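Local coordinates for protein elongation factor 1-gamma 1 (Saccharomyces cerevisiae, PDB 1NHY) that serves as a subunit of the eukaryotic elongation factor 1 complex in protein synthesis and probably attaches that complex to other cellular components, at residues 3-9 with 49-55; 110-114 with 132-136. All coordinates share one frame. Residue numbers count along the deposited sequence, not the author numbering.

Contact 1 of 2, residues 3-9 with 49-55; sequences QGTLYAN and VPAFVGP
Strands 5-7 and 51-53 run antiparallel, their axes 4.6 Å apart at closest approach and 162° between N-to-C directions. Backbone hydrogen bonds set the register: Thr5 N to Val53 O 2.7 Å and Val53 N to Thr5 O 2.8 Å close one hydrogen-bonded pair; Ala51 N to Tyr7 O 3.0 Å and Tyr7 N to Ala51 O 2.7 Å, the latter weak at 128°, close the other. Between them lies the non-hydrogen-bonded pair Leu6-Phe52 (CA-CA 4.4 Å), with CA-H...O contacts from Phe52 CA to Thr5 O (3.3 Å) and Leu6 CA to Ala51 O (3.4 Å). Gly4 takes phi 120°, psi 177°, where a CB would be jammed against the carbonyl O of Gln3 and would also run into Phe52 CZ and Val53 O. These are the two central strands of the thioredoxin-like sheet of the GST N-terminal domain, order 2-1-3-4, and the cis Val49-Pro50 peptide is a hallmark of that fold. Thr5, Tyr7, Ala51 and Val53 point to one face, where Tyr7 (chi1 m) meets Ala51 CB through its CB (3.9 Å) and Val53 CG2 through CE2 (3.9 Å), while its hydroxyl hydrogen-bonds Asp43. Leu6 and Phe52 point to the other. With chi1 t, the Phe52 ring extends along segment 3-9 toward Gln3, presenting its edge to Leu6 CB (4.2 Å from CD1) and Gln3 O (3.3 Å from CZ).

Contact 2 of 2, residues 110-114 with 132-136; sequences QIANT and AMDAV
A loop packs against the flank of a helix within the all-helical C-terminal domain: residues 110-114 lie between helices 90-107 and 115-118, residues 132-136 inside helix 126-147. Bonds from Asn113 N to Gln110 O (2.6 Å) and Thr114 N to Ile111 O (3.0 Å) turn the loop, whose Thr114 takes the N-cap position of helix 115-118 without a side-chain capping bond. Ala132 CA lies 5.7 Å from Asn113 CA, the closest CA pair, and Ala132 CB meets Asn113 CB at 3.3 Å. In this GST-type helical bundle, Tyr172 of helix 160-175 borders the contact, touching Gln110, Thr114 and Val136. Gln110 (chi1 and chi2 m) lies along the helix: Gln110 CB is 3.3 Å from Val136 CG2, NE2 3.5 Å from Ala132 CB and OE1 3.6 Å from Ala135 CB. No hydrogen bond crosses; in the loop, Thr114 OG1 donates to Gln110 O (3.0 Å) and Asn113 ND2 to Ala112 O (2.8 Å). The p rotamer of Thr114 turns Thr114 CG2 to the helix, 3.6 Å from Ala132 CB and 4.2 Å from SE of selenomethionine Met133.

Overall arrangement
The two contacts illustrate how a GST-like chain builds two dissimilar domains in succession. Contact 1 closes within the thioredoxin-like N-terminal part before contact 2 opens within the helical C-terminal part, so the loops they close follow one another rather than nest. Their centres are 31 Å apart, on opposite sides of the chain's centre and each about 17 Å from it; their nearest atoms stay about 14 Å apart, so the two do not touch. The principle differs as well: backbone hydrogen bonding fixes the strand pair of contact 1, whereas contact 2, with no hydrogen bond between its segments, rests on van der Waals contacts.

Contact 1 of 2, residues 3-9 with 49-55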
loop_
_atom_site.group_PDB
_atom_site.type_symbol
_atom_site.label_atom_id
_atom_site.label_comp_id
_atom_site.label_asym_id
_atom_site.label_seq_id
_atom_site.Cartn_x
_atom_site.Cartn_y
_atom_site.Cartn_z
ATOM N N GLN A 3 -23.560 -3.419 2.019
ATOM C CA GLN A 3 -22.712 -2.241 2.000
ATOM C C GLN A 3 -21.992 -1.915 0.706
ATOM O O GLN A 3 -21.275 -0.916 0.631
ATOM C CB GLN A 3 -21.706 -2.331 3.126
ATOM C CG GLN A 3 -22.348 -2.170 4.465
ATOM C CD GLN A 3 -21.378 -1.650 5.481
ATOM O OE1 GLN A 3 -20.396 -2.319 5.811
ATOM N NE2 GLN A 3 -21.629 -0.439 5.982
ATOM N N GLY A 4 -22.170 -2.748 -0.314
ATOM C CA GLY A 4 -21.524 -2.467 -1.578
ATOM C C GLY A 4 -20.560 -3.513 -2.076
ATOM O O GLY A 4 -20.290 -4.504 -1.411
ATOM N N THR A 5 -20.024 -3.266 -3.260
ATOM C CA THR A 5 -19.098 -4.183 -3.887
ATOM C C THR A 5 -17.760 -3.537 -4.234
ATOM O O THR A 5 -17.697 -2.400 -4.690
ATOM C CB THR A 5 -19.713 -4.738 -5.158
ATOM O OG1 THR A 5 -20.946 -5.391 -4.828
ATOM C CG2 THR A 5 -18.767 -5.722 -5.832
ATOM N N LEU A 6 -16.682 -4.279 -4.030
ATOM C CA LEU A 6 -15.369 -3.762 -4.330
ATOM C C LEU A 6 -14.702 -4.550 -5.445
ATOM O O LEU A 6 -14.135 -5.603 -5.201
ATOM C CB LEU A 6 -14.508 -3.811 -3.069
ATOM C CG LEU A 6 -12.985 -3.672 -3.223
ATOM C CD1 LEU A 6 -12.624 -2.366 -3.931
ATOM C CD2 LEU A 6 -12.341 -3.744 -1.842
ATOM N N TYR A 7 -14.779 -4.052 -6.673
ATOM C CA TYR A 7 -14.131 -4.730 -7.791
ATOM C C TYR A 7 -12.630 -4.528 -7.624
ATOM O O TYR A 7 -12.126 -3.411 -7.727
ATOM C CB TYR A 7 -14.560 -4.127 -9.125
ATOM C CG TYR A 7 -15.998 -4.373 -9.512
ATOM C CD1 TYR A 7 -16.389 -5.581 -10.078
ATOM C CD2 TYR A 7 -16.963 -3.384 -9.332
ATOM C CE1 TYR A 7 -17.708 -5.797 -10.459
ATOM C CE2 TYR A 7 -18.282 -3.592 -9.708
ATOM C CZ TYR A 7 -18.648 -4.802 -10.273
ATOM O OH TYR A 7 -19.951 -5.014 -10.660
ATOM N N ALA A 8 -11.910 -5.608 -7.363
ATOM C CA ALA A 8 -10.471 -5.513 -7.180
ATOM C C ALA A 8 -9.762 -6.819 -7.506
ATOM O O ALA A 8 -10.137 -7.884 -7.021
ATOM C CB ALA A 8 -10.167 -5.107 -5.757
ATOM N N ASN A 9 -8.738 -6.726 -8.345
ATOM C CA ASN A 9 -7.952 -7.885 -8.721
ATOM C C ASN A 9 -6.858 -7.980 -7.679
ATOM O O ASN A 9 -6.988 -7.437 -6.591
ATOM C CB ASN A 9 -7.328 -7.701 -10.112
ATOM C CG ASN A 9 -6.213 -6.643 -10.143
ATOM O OD1 ASN A 9 -5.626 -6.290 -9.123
ATOM N ND2 ASN A 9 -5.907 -6.156 -11.337
ATOM N N VAL A 49 -9.170 -0.371 -11.764
ATOM C CA VAL A 49 -9.293 -0.898 -10.417
ATOM C C VAL A 49 -8.289 -0.210 -9.474
ATOM O O VAL A 49 -7.240 0.245 -9.929
ATOM C CB VAL A 49 -9.073 -2.426 -10.482
ATOM C CG1 VAL A 49 -8.051 -2.869 -9.478
ATOM C CG2 VAL A 49 -10.400 -3.134 -10.282
ATOM N N PRO A 50 -8.606 -0.087 -8.161
ATOM C CA PRO A 50 -9.784 -0.504 -7.397
ATOM C C PRO A 50 -11.028 0.294 -7.779
ATOM O O PRO A 50 -10.964 1.484 -8.115
ATOM C CB PRO A 50 -9.367 -0.239 -5.952
ATOM C CG PRO A 50 -7.902 -0.361 -5.996
ATOM C CD PRO A 50 -7.565 0.386 -7.237
ATOM N N ALA A 51 -12.165 -0.381 -7.693
ATOM C CA ALA A 51 -13.446 0.196 -8.032
ATOM C C ALA A 51 -14.461 -0.199 -6.964
ATOM O O ALA A 51 -14.642 -1.378 -6.664
ATOM C CB ALA A 51 -13.878 -0.329 -9.376
ATOM N N PHE A 52 -15.125 0.783 -6.378
ATOM C CA PHE A 52 -16.125 0.472 -5.373
ATOM C C PHE A 52 -17.522 0.932 -5.781
ATOM O O PHE A 52 -17.674 1.943 -6.465
ATOM C CB PHE A 52 -15.780 1.123 -4.051
ATOM C CG PHE A 52 -16.791 0.841 -2.984
ATOM C CD1 PHE A 52 -16.779 -0.367 -2.304
ATOM C CD2 PHE A 52 -17.783 1.769 -2.684
ATOM C CE1 PHE A 52 -17.743 -0.646 -1.344
ATOM C CE2 PHE A 52 -18.749 1.496 -1.725
ATOM C CZ PHE A 52 -18.727 0.288 -1.055
ATOM N N VAL A 53 -18.537 0.192 -5.348
ATOM C CA VAL A 53 -19.917 0.529 -5.662
ATOM C C VAL A 53 -20.767 0.296 -4.444
ATOM O O VAL A 53 -20.899 -0.833 -3.979
ATOM C CB VAL A 53 -20.507 -0.354 -6.745
ATOM C CG1 VAL A 53 -21.880 0.148 -7.099
ATOM C CG2 VAL A 53 -19.618 -0.376 -7.945
ATOM N N GLY A 54 -21.360 1.359 -3.928
ATOM C CA GLY A 54 -22.208 1.204 -2.766
ATOM C C GLY A 54 -23.654 1.329 -3.188
ATOM O O GLY A 54 -23.937 1.490 -4.376
ATOM N N PRO A 55 -24.594 1.241 -2.239
ATOM C CA PRO A 55 -26.022 1.355 -2.529
ATOM C C PRO A 55 -26.297 2.735 -3.121
ATOM O O PRO A 55 -25.428 3.627 -3.088
ATOM C CB PRO A 55 -26.669 1.190 -1.158
ATOM C CG PRO A 55 -25.693 0.334 -0.425
ATOM C CD PRO A 55 -24.373 0.931 -0.818
#

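Contact 2 of 2, residues 110-114 with 132-136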
loop_
_atom_site.group_PDB
_atom_site.type_symbol
_atom_site.label_atom_id
_atom_site.label_comp_id
_atom_site.label_asym_id
_atom_site.label_seq_id
_atom_site.Cartn_x
_atom_site.Cartn_y
_atom_site.Cartn_z
ATOM N N GLN A 110 9.502 6.350 -7.541
ATOM C CA GLN A 110 10.667 5.679 -8.084
ATOM C C GLN A 110 10.483 4.270 -8.610
ATOM O O GLN A 110 11.301 3.799 -9.390
ATOM C CB GLN A 110 11.784 5.717 -7.051
ATOM C CG GLN A 110 12.035 7.126 -6.594
ATOM C CD GLN A 110 12.069 8.087 -7.767
ATOM O OE1 GLN A 110 11.720 9.248 -7.639
ATOM N NE2 GLN A 110 12.498 7.600 -8.916
ATOM N N ILE A 111 9.427 3.584 -8.197
ATOM C CA ILE A 111 9.233 2.243 -8.706
ATOM C C ILE A 111 9.308 2.251 -10.243
ATOM O O ILE A 111 10.023 1.450 -10.850
ATOM C CB ILE A 111 7.886 1.684 -8.271
ATOM C CG1 ILE A 111 7.886 1.464 -6.758
ATOM C CG2 ILE A 111 7.606 0.386 -9.005
ATOM C CD1 ILE A 111 6.535 1.017 -6.231
ATOM N N ALA A 112 8.587 3.173 -10.869
ATOM C CA ALA A 112 8.580 3.269 -12.329
ATOM C C ALA A 112 9.902 3.803 -12.873
ATOM O O ALA A 112 10.063 4.019 -14.070
ATOM C CB ALA A 112 7.437 4.162 -12.777
ATOM N N ASN A 113 10.852 4.036 -11.988
ATOM C CA ASN A 113 12.148 4.543 -12.407
ATOM C C ASN A 113 13.225 3.571 -12.015
ATOM O O ASN A 113 14.406 3.833 -12.211
ATOM C CB ASN A 113 12.430 5.902 -11.780
ATOM C CG ASN A 113 11.695 6.999 -12.482
ATOM O OD1 ASN A 113 11.854 8.174 -12.164
ATOM N ND2 ASN A 113 10.877 6.624 -13.459
ATOM N N THR A 114 12.811 2.440 -11.457
ATOM C CA THR A 114 13.761 1.432 -11.039
ATOM C C THR A 114 13.188 0.052 -11.304
ATOM O O THR A 114 13.568 -0.596 -12.265
ATOM C CB THR A 114 14.089 1.571 -9.551
ATOM O OG1 THR A 114 12.907 1.320 -8.781
ATOM C CG2 THR A 114 14.586 2.970 -9.242
ATOM N N ALA A 132 17.534 7.518 -10.098
ATOM C CA ALA A 132 16.260 7.255 -9.443
ATOM C C ALA A 132 16.553 6.615 -8.094
ATOM O O ALA A 132 15.949 6.968 -7.083
ATOM C CB ALA A 132 15.396 6.321 -10.298
HETATM N N MSE A 133 17.492 5.677 -8.084
HETATM C CA MSE A 133 17.867 4.995 -6.858
HETATM C C MSE A 133 18.246 5.953 -5.745
HETATM O O MSE A 133 17.907 5.732 -4.583
HETATM C CB MSE A 133 19.032 4.054 -7.118
HETATM C CG MSE A 133 18.639 2.724 -7.715
HETATM SE SE MSE A 133 17.512 1.710 -6.562
HETATM C CE MSE A 133 18.770 1.274 -5.125
ATOM N N ASP A 134 18.967 7.008 -6.104
ATOM C CA ASP A 134 19.400 8.011 -5.132
ATOM C C ASP A 134 18.189 8.610 -4.439
ATOM O O ASP A 134 18.225 8.918 -3.241
ATOM C CB ASP A 134 20.179 9.114 -5.836
ATOM C CG ASP A 134 21.372 8.581 -6.600
ATOM O OD1 ASP A 134 22.320 8.078 -5.953
ATOM O OD2 ASP A 134 21.356 8.660 -7.851
ATOM N N ALA A 135 17.126 8.790 -5.222
ATOM C CA ALA A 135 15.866 9.312 -4.720
ATOM C C ALA A 135 15.394 8.306 -3.680
ATOM O O ALA A 135 15.148 8.661 -2.524
ATOM C CB ALA A 135 14.863 9.409 -5.853
ATOM N N VAL A 136 15.289 7.045 -4.106
ATOM C CA VAL A 136 14.874 5.945 -3.244
ATOM C C VAL A 136 15.651 5.967 -1.936
ATOM O O VAL A 136 15.068 5.890 -0.860
ATOM C CB VAL A 136 15.096 4.582 -3.932
ATOM C CG1 VAL A 136 14.746 3.458 -2.986
ATOM C CG2 VAL A 136 14.236 4.486 -5.176
#